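Local atomic coordinates of chitin binding protein (Tectaria macrodonta, PDB entry 6IF7), a protein that probably cleaves chitin oxidatively as a copper-dependent lytic polysaccharide monooxygenase, and is an insecticidal chitin-binding protein of a fern. Residues Phe106-Val111 with Tyr162-Arg167. Numbering follows the deposited sequence.
With NAG (2-acetamido-2-deoxy-beta-D-glucopyranose), chain B; NAG (2-acetamido-2-deoxy-beta-D-glucopyranose), chain C; SO4 (sulfate ion), chain E.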
ATOM      1  N   PHE A 106       5.846 -11.736   6.986  1.00 27.03           N
ATOM      2  CA  PHE A 106       4.724 -12.158   6.142  1.00 26.65           C
ATOM      3  C   PHE A 106       3.924 -10.965   5.668  1.00 25.14           C
ATOM      4  O   PHE A 106       3.879  -9.926   6.335  1.00 24.33           O
ATOM      5  CB  PHE A 106       3.815 -13.164   6.872  1.00 26.21           C
ATOM      6  CG  PHE A 106       3.135 -12.625   8.108  1.00 26.53           C
ATOM      7  CD1 PHE A 106       1.900 -11.968   8.025  1.00 25.76           C
ATOM      8  CD2 PHE A 106       3.676 -12.854   9.370  1.00 26.94           C
ATOM      9  CE1 PHE A 106       1.259 -11.514   9.168  1.00 26.23           C
ATOM     10  CE2 PHE A 106       3.027 -12.405  10.525  1.00 26.99           C
ATOM     11  CZ  PHE A 106       1.821 -11.729  10.424  1.00 26.52           C
ATOM     12  N   PHE A 107       3.292 -11.140   4.520  1.00 23.63           N
ATOM     13  CA  PHE A 107       2.531 -10.098   3.873  1.00 24.29           C
ATOM     14  C   PHE A 107       1.059 -10.456   3.855  1.00 25.64           C
ATOM     15  O   PHE A 107       0.685 -11.479   3.265  1.00 26.24           O
ATOM     16  CB  PHE A 107       2.982  -9.926   2.420  1.00 23.33           C
ATOM     17  CG  PHE A 107       4.414  -9.506   2.266  1.00 24.04           C
ATOM     18  CD1 PHE A 107       5.442 -10.443   2.288  1.00 24.90           C
ATOM     19  CD2 PHE A 107       4.746  -8.160   2.064  1.00 24.63           C
ATOM     20  CE1 PHE A 107       6.774 -10.049   2.123  1.00 24.72           C
ATOM     21  CE2 PHE A 107       6.068  -7.769   1.911  1.00 23.94           C
ATOM     22  CZ  PHE A 107       7.078  -8.710   1.934  1.00 24.61           C
ATOM     23  N   GLU A 108       0.232  -9.585   4.435  1.00 24.89           N
ATOM     24  CA  GLU A 108      -1.224  -9.673   4.310  1.00 24.87           C
ATOM     25  C   GLU A 108      -1.716  -8.679   3.252  1.00 24.95           C
ATOM     26  O   GLU A 108      -1.386  -7.496   3.321  1.00 24.81           O
ATOM     27  CB  GLU A 108      -1.895  -9.365   5.651  1.00 26.00           C
ATOM     28  CG  GLU A 108      -1.568 -10.330   6.782  1.00 26.92           C
ATOM     29  CD  GLU A 108      -2.112  -9.870   8.135  1.00 28.94           C
ATOM     30  OE1 GLU A 108      -2.743  -8.770   8.187  1.00 31.04           O
ATOM     31  OE2 GLU A 108      -1.933 -10.634   9.126  1.00 26.29           O
ATOM     32  N   PHE A 109      -2.490  -9.172   2.277  1.00 26.04           N
ATOM     33  CA  PHE A 109      -3.112  -8.349   1.223  1.00 26.49           C
ATOM     34  C   PHE A 109      -4.609  -8.204   1.470  1.00 25.79           C
ATOM     35  O   PHE A 109      -5.336  -9.193   1.479  1.00 26.86           O
ATOM     36  CB  PHE A 109      -2.948  -8.969  -0.169  1.00 24.52           C
ATOM     37  CG  PHE A 109      -1.582  -8.849  -0.750  1.00 25.01           C
ATOM     38  CD1 PHE A 109      -0.480  -9.411  -0.118  1.00 25.23           C
ATOM     39  CD2 PHE A 109      -1.393  -8.245  -1.984  1.00 25.86           C
ATOM     40  CE1 PHE A 109       0.778  -9.348  -0.681  1.00 24.52           C
ATOM     41  CE2 PHE A 109      -0.132  -8.165  -2.546  1.00 25.84           C
ATOM     42  CZ  PHE A 109       0.957  -8.716  -1.892  1.00 25.32           C
ATOM     43  N   TYR A 110      -5.065  -6.966   1.617  1.00 26.01           N
ATOM     44  CA  TYR A 110      -6.485  -6.664   1.746  1.00 26.31           C
ATOM     45  C   TYR A 110      -6.907  -5.854   0.551  1.00 27.10           C
ATOM     46  O   TYR A 110      -6.111  -5.069   0.023  1.00 28.31           O
ATOM     47  CB  TYR A 110      -6.757  -5.845   3.009  1.00 25.81           C
ATOM     48  CG  TYR A 110      -6.406  -6.587   4.289  1.00 27.73           C
ATOM     49  CD1 TYR A 110      -5.081  -6.591   4.775  1.00 27.17           C
ATOM     50  CD2 TYR A 110      -7.380  -7.312   5.010  1.00 26.09           C
ATOM     51  CE1 TYR A 110      -4.747  -7.270   5.938  1.00 27.11           C
ATOM     52  CE2 TYR A 110      -7.047  -7.984   6.183  1.00 25.93           C
ATOM     53  CZ  TYR A 110      -5.726  -7.961   6.643  1.00 26.14           C
ATOM     54  OH  TYR A 110      -5.354  -8.611   7.793  1.00 26.02           O
ATOM     55  N   VAL A 111      -8.157  -6.037   0.136  1.00 26.83           N
ATOM     56  CA  VAL A 111      -8.801  -5.156  -0.841  1.00 26.01           C
ATOM     57  C   VAL A 111      -9.998  -4.429  -0.217  1.00 25.19           C
ATOM     58  O   VAL A 111     -10.660  -4.942   0.702  1.00 23.78           O
ATOM     59  CB  VAL A 111      -9.260  -5.935  -2.104  1.00 25.44           C
ATOM     60  CG1 VAL A 111     -10.562  -6.700  -1.862  1.00 25.18           C
ATOM     61  CG2 VAL A 111      -9.398  -4.989  -3.284  1.00 25.06           C
ATOM     62  N   TYR A 162      -4.402  -2.820   0.215  1.00 23.11           N
ATOM     63  CA  TYR A 162      -3.643  -2.507   1.407  1.00 23.71           C
ATOM     64  C   TYR A 162      -2.799  -3.731   1.758  1.00 24.65           C
ATOM     65  O   TYR A 162      -3.321  -4.849   1.928  1.00 22.93           O
ATOM     66  CB  TYR A 162      -4.575  -2.177   2.553  1.00 24.50           C
ATOM     67  CG  TYR A 162      -3.949  -1.442   3.730  1.00 24.96           C
ATOM     68  CD1 TYR A 162      -3.328  -0.204   3.559  1.00 25.29           C
ATOM     69  CD2 TYR A 162      -4.044  -1.949   5.021  1.00 25.55           C
ATOM     70  CE1 TYR A 162      -2.786   0.493   4.640  1.00 26.47           C
ATOM     71  CE2 TYR A 162      -3.526  -1.258   6.110  1.00 25.91           C
ATOM     72  CZ  TYR A 162      -2.889  -0.045   5.927  1.00 26.37           C
ATOM     73  OH  TYR A 162      -2.374   0.627   7.023  1.00 27.91           O
ATOM     74  N   VAL A 163      -1.490  -3.516   1.818  1.00 23.90           N
ATOM     75  CA  VAL A 163      -0.543  -4.573   2.143  1.00 23.71           C
ATOM     76  C   VAL A 163       0.140  -4.225   3.454  1.00 23.49           C
ATOM     77  O   VAL A 163       0.704  -3.127   3.613  1.00 22.62           O
ATOM     78  CB  VAL A 163       0.446  -4.815   0.987  1.00 23.65           C
ATOM     79  CG1 VAL A 163       1.395  -5.970   1.293  1.00 24.14           C
ATOM     80  CG2 VAL A 163      -0.351  -5.129  -0.264  1.00 24.00           C
ATOM     81  N   ILE A 164       0.052  -5.168   4.396  1.00 23.45           N
ATOM     82  CA  ILE A 164       0.728  -5.089   5.672  1.00 23.81           C
ATOM     83  C   ILE A 164       1.862  -6.125   5.677  1.00 23.74           C
ATOM     84  O   ILE A 164       1.612  -7.320   5.492  1.00 25.37           O
ATOM     85  CB  ILE A 164      -0.254  -5.390   6.834  1.00 24.16           C
ATOM     86  CG1 ILE A 164      -1.446  -4.446   6.790  1.00 23.71           C
ATOM     87  CG2 ILE A 164       0.461  -5.288   8.173  1.00 24.25           C
ATOM     88  CD1 ILE A 164      -2.622  -4.868   7.655  1.00 24.66           C
ATOM     89  N   TRP A 165       3.097  -5.675   5.887  1.00 23.99           N
ATOM     90  CA  TRP A 165       4.281  -6.560   5.983  1.00 24.26           C
ATOM     91  C   TRP A 165       4.711  -6.622   7.444  1.00 25.98           C
ATOM     92  O   TRP A 165       5.348  -5.688   7.940  1.00 25.38           O
ATOM     93  CB  TRP A 165       5.413  -6.006   5.099  1.00 24.69           C
ATOM     94  CG  TRP A 165       6.688  -6.832   4.997  1.00 25.92           C
ATOM     95  CD1 TRP A 165       6.827  -8.167   5.222  1.00 27.00           C
ATOM     96  CD2 TRP A 165       7.980  -6.365   4.552  1.00 26.21           C
ATOM     97  NE1 TRP A 165       8.132  -8.555   4.988  1.00 27.58           N
ATOM     98  CE2 TRP A 165       8.853  -7.467   4.568  1.00 26.50           C
ATOM     99  CE3 TRP A 165       8.485  -5.104   4.168  1.00 26.44           C
ATOM    100  CZ2 TRP A 165      10.212  -7.364   4.198  1.00 27.37           C
ATOM    101  CZ3 TRP A 165       9.827  -4.999   3.816  1.00 26.79           C
ATOM    102  CH2 TRP A 165      10.677  -6.126   3.823  1.00 26.70           C
ATOM    103  N   GLN A 166       4.330  -7.697   8.141  1.00 27.90           N
ATOM    104  CA  GLN A 166       4.692  -7.897   9.558  1.00 28.76           C
ATOM    105  C   GLN A 166       5.968  -8.764   9.649  1.00 29.28           C
ATOM    106  O   GLN A 166       6.011  -9.886   9.147  1.00 29.08           O
ATOM    107  CB  GLN A 166       3.512  -8.537  10.323  1.00 28.07           C
ATOM    108  CG  GLN A 166       3.744  -8.819  11.811  1.00 28.73           C
ATOM    109  CD  GLN A 166       4.051  -7.575  12.655  1.00 28.20           C
ATOM    110  OE1 GLN A 166       3.166  -6.787  12.972  1.00 28.27           O
ATOM    111  NE2 GLN A 166       5.305  -7.417  13.040  1.00 28.63           N
ATOM    112  N   ARG A 167       7.014  -8.229  10.270  1.00 30.00           N
ATOM    113  CA  ARG A 167       8.235  -9.012  10.520  1.00 32.85           C
ATOM    114  C   ARG A 167       8.019 -10.066  11.587  1.00 32.62           C
ATOM    115  O   ARG A 167       7.203  -9.871  12.477  1.00 33.38           O
ATOM    116  CB  ARG A 167       9.393  -8.110  10.929  1.00 31.58           C
ATOM    117  CG  ARG A 167       9.919  -7.345   9.745  1.00 32.03           C
ATOM    118  CD  ARG A 167      10.954  -6.349  10.156  1.00 34.77           C
ATOM    119  NE  ARG A 167      12.148  -7.002  10.667  1.00 35.56           N
ATOM    120  CZ  ARG A 167      13.270  -6.362  10.974  1.00 36.74           C
ATOM    121  NH1 ARG A 167      13.379  -5.053  10.822  1.00 33.47           N
ATOM    122  NH2 ARG A 167      14.297  -7.053  11.436  1.00 39.89           N
TER
HETATM  123  C1  NAG B   1      -1.182 -14.401   8.263  1.00 29.79           C
HETATM  124  C2  NAG B   1      -2.142 -14.338   9.447  1.00 30.92           C
HETATM  125  C3  NAG B   1      -1.335 -14.142  10.700  1.00 32.73           C
HETATM  126  C4  NAG B   1      -0.351 -15.277  10.873  1.00 34.23           C
HETATM  127  C5  NAG B   1       0.569 -15.343   9.666  1.00 33.11           C
HETATM  128  C6  NAG B   1       1.465 -16.562   9.761  1.00 32.63           C
HETATM  129  C7  NAG B   1      -4.356 -13.374   9.166  1.00 29.48           C
HETATM  130  C8  NAG B   1      -5.148 -12.106   9.086  1.00 30.30           C
HETATM  131  N2  NAG B   1      -3.062 -13.217   9.333  1.00 29.79           N
HETATM  132  O3  NAG B   1      -2.228 -14.103  11.827  1.00 33.63           O
HETATM  133  O4  NAG B   1       0.392 -15.047  12.068  1.00 34.87           O
HETATM  134  O5  NAG B   1      -0.216 -15.440   8.486  1.00 31.17           O
HETATM  135  O6  NAG B   1       2.264 -16.619   8.579  1.00 36.86           O
HETATM  136  O7  NAG B   1      -4.863 -14.464   9.099  1.00 28.02           O
HETATM  137  C1  NAG C   2       0.447 -16.176  12.937  1.00 37.12           C
HETATM  138  C2  NAG C   2       1.462 -15.901  14.044  1.00 40.87           C
HETATM  139  C3  NAG C   2       1.520 -17.068  15.013  1.00 41.73           C
HETATM  140  C4  NAG C   2       0.128 -17.492  15.457  1.00 41.81           C
HETATM  141  C5  NAG C   2      -0.825 -17.661  14.281  1.00 40.08           C
HETATM  142  C6  NAG C   2      -2.183 -18.086  14.837  1.00 39.04           C
HETATM  143  C7  NAG C   2       3.451 -14.481  13.774  1.00 45.09           C
HETATM  144  C8  NAG C   2       4.869 -14.394  13.312  1.00 48.21           C
HETATM  145  N2  NAG C   2       2.805 -15.641  13.544  1.00 42.49           N
HETATM  146  O3  NAG C   2       2.217 -16.621  16.160  1.00 40.06           O
HETATM  147  O4  NAG C   2       0.193 -18.723  16.168  1.00 44.97           O
HETATM  148  O5  NAG C   2      -0.825 -16.429  13.537  1.00 35.70           O
HETATM  149  O6  NAG C   2      -3.200 -17.845  13.893  1.00 42.35           O
HETATM  150  O7  NAG C   2       2.957 -13.528  14.352  1.00 47.95           O
HETATM  151  S   SO4 E 252      16.811  -4.114  10.878  0.50 56.05           S
HETATM  152  O1  SO4 E 252      18.116  -3.417  10.788  0.50 54.14           O
HETATM  153  O2  SO4 E 252      16.232  -3.881  12.231  0.50 53.39           O
HETATM  154  O3  SO4 E 252      16.993  -5.573  10.637  0.50 53.73           O
HETATM  155  O4  SO4 E 252      15.916  -3.565   9.834  0.50 54.03           O
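F107 and W165, facing each other in a non-hydrogen-bonded pair of antiparallel strands, illustrate how one sheet can present different chemistry on its two faces. The phenyl ring lies over the five-membered part of the indole in an offset stack, planes 10° apart and centroids separated by 3.8 Å, with F107 CZ 3.2 Å from W165 NE1. W165 CG stands anti to its backbone N (chi1 -176°), which lays the indole alongside the phenyl. Two residues along on the same face, V163 CG2 sits over the F109 ring, 3.8 Å from its centroid, in a CH-pi contact.

The other face carries F106, E108, Y110, Y162, I164 and Q166. F106 is sandwiched: Q166 CB approaches one face of its ring near the rim, while C5 of the first N-acetylglucosamine (chain B) covers the centre of the opposite face. E108 OE2 accepts a 2.8 Å bond from N2 of that sugar, nearly straight at 169°. Y110 OH donates to E108 OE1 over 2.6 Å from above the carboxylate plane; bonded to R55 as well, Y110 is placed to orient the carboxylate that receives the sugar N-H. I164 CD1 packs against Y110 CE1 at 3.6 Å, an apolar contact.

Between the two faces, six backbone hydrogen bonds join F106, E108 and Y110 to Q166, I164 and Y162. Strand 133-136 flanks 105-111, and 173-182 flanks 159-167. W165 also meets the ring of copper ligand H103, so this antiparallel ladder joins the face covered by a glycan, probably N-linked to N134, to the surroundings of the copper site in the immunoglobulin-like beta-sandwich characteristic of AA10 monooxygenases.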